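Local atomic coordinates of acetyltransferase-like, GNAT family (Bacteroides thetaiotaomicron, PDB entry 3EY5), a protein that probably transfers an acetyl group from acetyl-coenzyme A to an amine, as a member of the GNAT acetyltransferase family. Residues L108-P113 with N123-H128. Residues are numbered along the deposited sequence; the frame is centred on the assembly and turned at random.
Sequences LEVERP and NFYQRH. With SO4 (sulfate ion), chain B.
Sulfate O2 takes a nearly straight hydrogen bond from R127 NE (2.7 Å, 172° at the hydrogen), and R127 NH2 reaches the neighbouring O1 at 3.1 Å, so the guanidinium meets the anion with one edge. A bend at chi3 (-51°) folds the arginine back along its own helix, with one guanidinium face lying over F124 CA. The H128 ring also turns its edge to the ion, NE2 standing 3.0 Å from O3, while its second ring nitrogen, ND1, donates to F124 O (2.9 Å), the carbonyl one turn earlier, which limits the ring's rotation. The ion probably came from the crystallisation liquor.

No hydrogen bond joins 108-113 to 123-128; the contact is made by apolar side chains. L108 CD2 sits over one face of the Y125 ring, 4.0 Å from the centroid, in a CH-pi contact, and comes nearest at CE1 (3.6 Å). V110 CG1, placed beside the backbone N with chi1 -64°, approaches CD2 of the same ring obliquely at 3.9 Å. L95 of helix 90-101 and F79 of strand 74-81 also touch Y125. E109, between the two apolar residues, instead hydrogen-bonds Y137 and Q139. Strand 74-81, helix 90-101 and parallel strand 106-110 form a beta-alpha-beta crossover, and helix 116-127 packs on strand 106-110 with Y125 and I122, as in the GNAT fold.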
loop_
_atom_site.group_PDB
_atom_site.type_symbol
_atom_site.label_atom_id
_atom_site.label_comp_id
_atom_site.label_asym_id
_atom_site.label_seq_id
_atom_site.Cartn_x
_atom_site.Cartn_y
_atom_site.Cartn_z
ATOM N N LEU A 108 -3.772 -3.732 -4.343
ATOM C CA LEU A 108 -2.444 -3.054 -4.304
ATOM C C LEU A 108 -1.762 -3.052 -5.700
ATOM O O LEU A 108 -2.218 -3.754 -6.616
ATOM C CB LEU A 108 -1.550 -3.688 -3.250
ATOM C CG LEU A 108 -1.318 -5.205 -3.412
ATOM C CD1 LEU A 108 -0.420 -5.500 -4.570
ATOM C CD2 LEU A 108 -0.669 -5.740 -2.186
ATOM N N GLU A 109 -0.719 -2.239 -5.861
ATOM C CA GLU A 109 0.091 -2.221 -7.097
ATOM C C GLU A 109 1.423 -2.933 -6.860
ATOM O O GLU A 109 2.006 -2.829 -5.759
ATOM C CB GLU A 109 0.407 -0.801 -7.548
ATOM C CG GLU A 109 -0.742 0.201 -7.470
ATOM C CD GLU A 109 -0.327 1.602 -7.955
ATOM O OE1 GLU A 109 0.855 1.770 -8.333
ATOM O OE2 GLU A 109 -1.164 2.544 -7.962
ATOM N N VAL A 110 1.862 -3.695 -7.859
ATOM C CA VAL A 110 3.187 -4.294 -7.868
ATOM C C VAL A 110 3.906 -3.912 -9.155
ATOM O O VAL A 110 3.287 -3.611 -10.170
ATOM C CB VAL A 110 3.195 -5.836 -7.740
ATOM C CG1 VAL A 110 2.651 -6.258 -6.413
ATOM C CG2 VAL A 110 2.439 -6.482 -8.864
ATOM N N GLU A 111 5.218 -3.911 -9.073
ATOM C CA GLU A 111 6.070 -3.840 -10.246
ATOM C C GLU A 111 5.835 -4.978 -11.245
ATOM O O GLU A 111 5.490 -6.110 -10.844
ATOM C CB GLU A 111 7.514 -3.843 -9.786
ATOM C CG GLU A 111 7.998 -2.443 -9.540
ATOM C CD GLU A 111 8.280 -1.766 -10.873
ATOM O OE1 GLU A 111 8.615 -0.557 -10.878
ATOM O OE2 GLU A 111 8.165 -2.463 -11.923
ATOM N N ARG A 112 5.988 -4.685 -12.535
ATOM C CA ARG A 112 5.798 -5.731 -13.542
ATOM C C ARG A 112 7.015 -6.674 -13.527
ATOM O O ARG A 112 8.128 -6.231 -13.216
ATOM C CB ARG A 112 5.490 -5.153 -14.939
ATOM C CG ARG A 112 4.237 -4.364 -14.947
ATOM C CD ARG A 112 3.852 -4.053 -16.374
ATOM N NE ARG A 112 2.766 -3.097 -16.417
ATOM C CZ ARG A 112 2.354 -2.521 -17.538
ATOM N NH1 ARG A 112 2.949 -2.827 -18.671
ATOM N NH2 ARG A 112 1.375 -1.631 -17.513
ATOM N N PRO A 113 6.792 -7.987 -13.803
ATOM C CA PRO A 113 7.850 -8.961 -13.549
ATOM C C PRO A 113 8.978 -8.871 -14.563
ATOM O O PRO A 113 9.205 -9.791 -15.343
ATOM C CB PRO A 113 7.136 -10.303 -13.664
ATOM C CG PRO A 113 5.983 -10.055 -14.496
ATOM C CD PRO A 113 5.533 -8.664 -14.162
ATOM N N ASN A 123 4.975 -13.620 -6.834
ATOM C CA ASN A 123 4.726 -14.949 -6.254
ATOM C C ASN A 123 4.479 -14.914 -4.738
ATOM O O ASN A 123 3.645 -15.681 -4.219
ATOM C CB ASN A 123 5.814 -15.966 -6.639
ATOM C CG ASN A 123 5.835 -16.217 -8.154
ATOM O OD1 ASN A 123 4.818 -16.541 -8.736
ATOM N ND2 ASN A 123 6.975 -16.057 -8.775
ATOM N N PHE A 124 5.172 -14.037 -4.034
ATOM C CA PHE A 124 4.861 -13.858 -2.634
ATOM C C PHE A 124 3.361 -13.477 -2.461
ATOM O O PHE A 124 2.628 -14.120 -1.717
ATOM C CB PHE A 124 5.782 -12.835 -1.999
ATOM C CG PHE A 124 5.346 -12.401 -0.659
ATOM C CD1 PHE A 124 5.665 -13.146 0.453
ATOM C CD2 PHE A 124 4.597 -11.247 -0.503
ATOM C CE1 PHE A 124 5.251 -12.733 1.721
ATOM C CE2 PHE A 124 4.174 -10.825 0.767
ATOM C CZ PHE A 124 4.492 -11.569 1.873
ATOM N N TYR A 125 2.889 -12.473 -3.190
ATOM C CA TYR A 125 1.498 -12.079 -3.007
ATOM C C TYR A 125 0.501 -13.155 -3.458
ATOM O O TYR A 125 -0.561 -13.321 -2.821
ATOM C CB TYR A 125 1.216 -10.749 -3.677
ATOM C CG TYR A 125 1.791 -9.561 -2.923
ATOM C CD1 TYR A 125 1.282 -9.201 -1.684
ATOM C CD2 TYR A 125 2.828 -8.795 -3.455
ATOM C CE1 TYR A 125 1.773 -8.139 -0.989
ATOM C CE2 TYR A 125 3.337 -7.677 -2.758
ATOM C CZ TYR A 125 2.798 -7.370 -1.527
ATOM O OH TYR A 125 3.263 -6.299 -0.797
ATOM N N GLN A 126 0.850 -13.882 -4.525
ATOM C CA GLN A 126 0.007 -14.928 -5.053
ATOM C C GLN A 126 -0.074 -16.108 -4.080
ATOM O O GLN A 126 -1.150 -16.693 -3.900
ATOM C CB GLN A 126 0.530 -15.428 -6.409
ATOM C CG GLN A 126 0.212 -14.526 -7.600
ATOM C CD GLN A 126 0.722 -15.143 -8.872
ATOM O OE1 GLN A 126 1.616 -15.978 -8.834
ATOM N NE2 GLN A 126 0.120 -14.795 -9.995
ATOM N N ARG A 127 1.065 -16.475 -3.491
ATOM C CA ARG A 127 1.067 -17.441 -2.413
ATOM C C ARG A 127 0.141 -17.049 -1.294
ATOM O O ARG A 127 -0.404 -17.921 -0.616
ATOM C CB ARG A 127 2.461 -17.631 -1.835
ATOM C CG ARG A 127 3.297 -18.558 -2.682
ATOM C CD ARG A 127 4.516 -19.057 -1.942
ATOM N NE ARG A 127 5.341 -18.021 -1.302
ATOM C CZ ARG A 127 6.244 -17.243 -1.925
ATOM N NH1 ARG A 127 6.445 -17.322 -3.224
ATOM N NH2 ARG A 127 6.967 -16.373 -1.227
ATOM N N HIS A 128 -0.049 -15.752 -1.077
ATOM C CA HIS A 128 -0.880 -15.360 0.034
ATOM C C HIS A 128 -2.228 -14.838 -0.397
ATOM O O HIS A 128 -2.826 -14.002 0.291
ATOM C CB HIS A 128 -0.136 -14.427 0.996
ATOM C CG HIS A 128 1.071 -15.065 1.612
ATOM N ND1 HIS A 128 2.348 -14.881 1.118
ATOM C CD2 HIS A 128 1.189 -15.936 2.640
ATOM C CE1 HIS A 128 3.200 -15.586 1.831
ATOM N NE2 HIS A 128 2.525 -16.237 2.762
HETATM S S SO4 B . 6.155 -17.314 2.357
HETATM O O1 SO4 B . 6.930 -16.155 1.892
HETATM O O2 SO4 B . 5.203 -17.806 1.361
HETATM O O3 SO4 B . 5.360 -16.848 3.510
HETATM O O4 SO4 B . 7.044 -18.405 2.751
#